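Local coordinates for folylpolyglutamate synthase protein FOLC (Mycobacterium tuberculosis, PDB 2VOS) that probably catalyses the ATP-dependent addition of glutamate to dihydropteroate and, successively, to tetrahydrofolate, forming dihydrofolate and folylpolyglutamates, at residues 70-75 and 196-201. Residues are numbered along the deposited sequence; the frame is centred on the assembly and turned at random.
Sequences AGTNGK and PISIDH. With MG (magnesium ion), chain C; CO (cobalt (II) ion), chain F; ADP (adenosine-5'-diphosphate), chain B; GOL (glycerol), chain H.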
ATOM      1  N   ALA A  70      -5.874  -7.823   2.093  1.00 26.16           N
ATOM      2  CA  ALA A  70      -5.760  -7.991   0.616  1.00 26.36           C
ATOM      3  C   ALA A  70      -6.637  -6.964  -0.030  1.00 26.64           C
ATOM      4  O   ALA A  70      -7.406  -6.248   0.660  1.00 25.30           O
ATOM      5  CB  ALA A  70      -6.160  -9.412   0.212  1.00 25.76           C
ATOM      6  N   GLY A  71      -6.482  -6.784  -1.345  1.00 26.37           N
ATOM      7  CA  GLY A  71      -7.342  -5.862  -2.070  1.00 27.77           C
ATOM      8  C   GLY A  71      -6.508  -5.196  -3.130  1.00 27.99           C
ATOM      9  O   GLY A  71      -5.330  -5.536  -3.271  1.00 29.04           O
ATOM     10  N   THR A  72      -7.074  -4.234  -3.852  1.00 28.90           N
ATOM     11  CA  THR A  72      -6.324  -3.584  -4.904  1.00 27.74           C
ATOM     12  C   THR A  72      -5.783  -2.247  -4.497  1.00 29.76           C
ATOM     13  O   THR A  72      -4.654  -1.919  -4.846  1.00 29.70           O
ATOM     14  CB  THR A  72      -7.176  -3.379  -6.183  1.00 28.78           C
ATOM     15  OG1 THR A  72      -7.642  -4.679  -6.590  1.00 27.53           O
ATOM     16  CG2 THR A  72      -6.276  -2.844  -7.284  1.00 28.20           C
ATOM     17  N   ASN A  73      -6.595  -1.416  -3.865  1.00 29.71           N
ATOM     18  CA  ASN A  73      -6.106  -0.119  -3.438  1.00 31.19           C
ATOM     19  C   ASN A  73      -6.345   0.054  -1.910  1.00 30.25           C
ATOM     20  O   ASN A  73      -7.342  -0.415  -1.393  1.00 28.21           O
ATOM     21  CB  ASN A  73      -6.846   1.004  -4.148  1.00 32.22           C
ATOM     22  CG  ASN A  73      -6.386   1.209  -5.597  1.00 37.80           C
ATOM     23  OD1 ASN A  73      -7.024   0.694  -6.486  1.00 36.75           O
ATOM     24  ND2 ASN A  73      -5.304   2.006  -5.823  1.00 34.01           N
ATOM     25  N   GLY A  74      -5.426   0.751  -1.238  1.00 29.50           N
ATOM     26  CA  GLY A  74      -5.543   1.054   0.182  1.00 28.38           C
ATOM     27  C   GLY A  74      -4.962  -0.034   1.088  1.00 27.33           C
ATOM     28  O   GLY A  74      -5.068   0.091   2.319  1.00 26.61           O
ATOM     29  N   LYS A  75      -4.362  -1.098   0.551  1.00 25.62           N
ATOM     30  CA  LYS A  75      -3.861  -2.136   1.482  1.00 25.61           C
ATOM     31  C   LYS A  75      -2.851  -1.553   2.470  1.00 26.40           C
ATOM     32  O   LYS A  75      -2.939  -1.786   3.683  1.00 26.03           O
ATOM     33  CB  LYS A  75      -3.188  -3.370   0.837  1.00 25.37           C
ATOM     34  CG  LYS A  75      -4.102  -4.257  -0.118  1.00 26.17           C
ATOM     35  CD  LYS A  75      -3.308  -5.436  -0.660  1.00 27.85           C
ATOM     36  CE  LYS A  75      -2.213  -4.981  -1.671  1.00 27.22           C
ATOM     37  NZ  LYS A  75      -2.761  -4.062  -2.756  1.00 27.47           N
ATOM     38  N   PRO A 196     -10.898  -2.204  -1.392  1.00 39.78           N
ATOM     39  CA  PRO A 196     -11.542  -2.163  -2.721  1.00 40.90           C
ATOM     40  C   PRO A 196     -10.738  -2.842  -3.790  1.00 40.26           C
ATOM     41  O   PRO A 196      -9.548  -2.621  -3.910  1.00 40.85           O
ATOM     42  CB  PRO A 196     -11.665  -0.664  -3.018  1.00 40.46           C
ATOM     43  CG  PRO A 196     -11.887  -0.070  -1.515  1.00 40.86           C
ATOM     44  CD  PRO A 196     -10.769  -0.860  -0.796  1.00 40.61           C
ATOM     45  N   ILE A 197     -11.433  -3.608  -4.620  1.00 41.35           N
ATOM     46  CA  ILE A 197     -10.805  -4.346  -5.714  1.00 40.79           C
ATOM     47  C   ILE A 197     -11.109  -3.699  -7.087  1.00 41.24           C
ATOM     48  O   ILE A 197     -12.250  -3.307  -7.357  1.00 41.47           O
ATOM     49  CB  ILE A 197     -11.282  -5.813  -5.650  1.00 40.98           C
ATOM     50  CG1 ILE A 197     -10.730  -6.472  -4.371  1.00 40.56           C
ATOM     51  CG2 ILE A 197     -10.876  -6.566  -6.908  1.00 39.59           C
ATOM     52  CD1 ILE A 197     -11.448  -7.785  -4.014  1.00 39.33           C
ATOM     53  N   SER A 198     -10.107  -3.593  -7.959  1.00 40.02           N
ATOM     54  CA  SER A 198     -10.289  -3.078  -9.327  1.00 41.25           C
ATOM     55  C   SER A 198      -9.100  -3.584 -10.112  1.00 40.93           C
ATOM     56  O   SER A 198      -8.466  -4.529  -9.685  1.00 43.08           O
ATOM     57  CB  SER A 198     -10.372  -1.553  -9.364  1.00 40.54           C
ATOM     58  OG  SER A 198      -9.180  -1.019  -8.838  1.00 42.82           O
ATOM     59  N   ILE A 199      -8.771  -2.969 -11.233  1.00 41.72           N
ATOM     60  CA  ILE A 199      -7.650  -3.459 -12.057  1.00 41.88           C
ATOM     61  C   ILE A 199      -6.373  -2.739 -11.616  1.00 40.58           C
ATOM     62  O   ILE A 199      -6.375  -1.554 -11.273  1.00 40.70           O
ATOM     63  CB  ILE A 199      -7.869  -3.158 -13.513  1.00 41.78           C
ATOM     64  CG1 ILE A 199      -9.062  -3.978 -14.084  1.00 46.25           C
ATOM     65  CG2 ILE A 199      -6.584  -3.439 -14.350  1.00 44.30           C
ATOM     66  CD1 ILE A 199      -8.977  -5.498 -13.825  1.00 47.51           C
ATOM     67  N   ASP A 200      -5.274  -3.462 -11.621  1.00 40.31           N
ATOM     68  CA  ASP A 200      -3.991  -2.819 -11.386  1.00 39.07           C
ATOM     69  C   ASP A 200      -2.989  -3.436 -12.300  1.00 38.13           C
ATOM     70  O   ASP A 200      -2.550  -2.806 -13.227  1.00 38.27           O
ATOM     71  CB  ASP A 200      -3.601  -3.002  -9.932  1.00 39.86           C
ATOM     72  CG  ASP A 200      -2.151  -2.627  -9.662  1.00 42.67           C
ATOM     73  OD1 ASP A 200      -1.480  -2.007 -10.457  1.00 48.51           O
ATOM     74  OD2 ASP A 200      -1.650  -3.004  -8.645  1.00 49.34           O
ATOM     75  N   HIS A 201      -2.613  -4.676 -12.030  1.00 38.64           N
ATOM     76  CA  HIS A 201      -1.738  -5.444 -12.918  1.00 37.83           C
ATOM     77  C   HIS A 201      -2.471  -5.882 -14.180  1.00 36.53           C
ATOM     78  O   HIS A 201      -3.508  -6.499 -14.105  1.00 37.20           O
ATOM     79  CB  HIS A 201      -1.199  -6.685 -12.177  1.00 37.72           C
ATOM     80  CG  HIS A 201      -0.258  -7.470 -13.016  1.00 38.89           C
ATOM     81  ND1 HIS A 201       1.047  -7.071 -13.231  1.00 41.22           N
ATOM     82  CD2 HIS A 201      -0.451  -8.572 -13.787  1.00 44.04           C
ATOM     83  CE1 HIS A 201       1.620  -7.900 -14.085  1.00 44.10           C
ATOM     84  NE2 HIS A 201       0.729  -8.810 -14.450  1.00 41.96           N
TER
HETATM   85 MG    MG C1491      -1.044  -1.903  -6.789  1.00 39.43          MG
HETATM   86 CO    CO F1494       1.038 -10.896 -15.497  1.00 50.26          CO
HETATM   87  PB  ADP B1490      -1.920  -0.713  -1.842  1.00 32.04           P
HETATM   88  O1B ADP B1490      -1.067  -1.115  -0.667  1.00 29.25           O
HETATM   89  O2B ADP B1490      -1.146  -0.619  -3.127  1.00 33.59           O
HETATM   90  O3B ADP B1490      -3.232  -1.424  -1.986  1.00 30.87           O
HETATM   91  PA  ADP B1490      -1.796   2.061  -0.802  1.00 32.77           P
HETATM   92  O1A ADP B1490      -0.282   1.958  -0.915  1.00 31.51           O
HETATM   93  O2A ADP B1490      -2.543   2.565   0.422  1.00 26.12           O
HETATM   94  O3A ADP B1490      -2.504   0.771  -1.520  1.00 31.81           O
HETATM   95  O5' ADP B1490      -2.146   3.183  -1.924  1.00 35.29           O
HETATM   96  C5' ADP B1490      -1.572   3.240  -3.238  1.00 33.51           C
HETATM   97  C4' ADP B1490      -2.267   4.426  -3.943  1.00 39.19           C
HETATM   98  O4' ADP B1490      -3.676   4.110  -4.114  1.00 34.70           O
HETATM   99  C3' ADP B1490      -2.331   5.705  -3.111  1.00 41.59           C
HETATM  100  O3' ADP B1490      -1.312   6.609  -3.489  1.00 47.10           O
HETATM  101  C2' ADP B1490      -3.617   6.415  -3.428  1.00 42.55           C
HETATM  102  O2' ADP B1490      -3.428   7.071  -4.728  1.00 48.77           O
HETATM  103  C1' ADP B1490      -4.505   5.258  -3.806  1.00 37.44           C
HETATM  104  N9  ADP B1490      -5.427   4.747  -2.752  1.00 34.80           N
HETATM  105  C8  ADP B1490      -5.189   4.315  -1.468  1.00 32.19           C
HETATM  106  N7  ADP B1490      -6.353   3.875  -0.905  1.00 31.85           N
HETATM  107  C5  ADP B1490      -7.307   3.924  -1.880  1.00 31.30           C
HETATM  108  C6  ADP B1490      -8.729   3.580  -1.998  1.00 33.48           C
HETATM  109  N6  ADP B1490      -9.407   3.071  -0.947  1.00 30.42           N
HETATM  110  N1  ADP B1490      -9.315   3.852  -3.170  1.00 30.70           N
HETATM  111  C2  ADP B1490      -8.721   4.417  -4.252  1.00 31.87           C
HETATM  112  N3  ADP B1490      -7.400   4.738  -4.244  1.00 32.58           N
HETATM  113  C4  ADP B1490      -6.701   4.518  -3.082  1.00 34.00           C
HETATM  114  C1  GOL H1496      -5.257  -7.661 -11.176  1.00 39.32           C
HETATM  115  O1  GOL H1496      -5.457  -6.500 -11.965  1.00 37.72           O
HETATM  116  C2  GOL H1496      -4.808  -7.243  -9.783  1.00 36.74           C
HETATM  117  O2  GOL H1496      -3.538  -6.588  -9.796  1.00 33.41           O
HETATM  118  C3  GOL H1496      -5.884  -6.348  -9.156  1.00 37.75           C
HETATM  119  O3  GOL H1496      -5.537  -6.179  -7.792  1.00 40.15           O
HETATM  120  O   HOH W   1      -2.450  -0.453  -5.571  1.00 59.95           O
HETATM  121  O   HOH W   2      -9.479  -0.353  -6.234  1.00 38.21           O
HETATM  122  O   HOH W   3       0.447  -2.950  -7.381  1.00 43.24           O
HETATM  123  O   HOH W   4      -0.137 -11.957 -14.108  1.00 44.39           O
HETATM  124  O   HOH W   5       1.782  -9.720 -16.577  1.00 33.78           O
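Thr72 and Asn73 dock by their backbone N atoms on one carbonyl, Pro196 O, where the loops that follow the adjacent parallel strands 66-70 and 191-194 converge. Thr72 CA and Ile197 CA lie 4.6 Å apart there. The two bonds differ in approach: Asn73 N reaches Pro196 O (3.2 Å) nearly along the C=O axis, whereas Thr72 N (3.0 Å) comes from above the carbonyl plane. Thr72 then reaches across with its side chain. A chi1 of -57° places OG1 beside the residue's own backbone N, so that both face the 196-198 backbone; OG1 accepts Ser198 N at 3.0 Å in a fairly straight bond (162°) and also pairs with a glycerol hydroxyl, while CG2 rests on Asp200 CB (3.8 Å). A water donates to Asn73 OD1 and also bonds Ser198 OG, joining the two tips; Asn355 is a further partner of Asn73 OD1. On the nucleotide side, Asn73 ND2 bonds ADP O4'. Lys75, bent at its last two torsions, grips ADP O3B with NZ (2.8 Å) while NZ also donates to Gly71 O. The loop 70-75 is the P-loop of the P-loop NTPase fold found in Mur ligases, wrapped around the beta-phosphate just ahead of helix 75-88. Asp200 OD2 binds magnesium at 2.2 Å, with His354 as the other protein ligand, and Lys385 forms a salt bridge with Asp200 OD1. A magnesium-bound water donates to both Thr72 O and ADP O2B. Direct bonds and this water thus connect the ADP-binding loop to the Asp200 loop, and joined parts of one site hold nucleotide and metal.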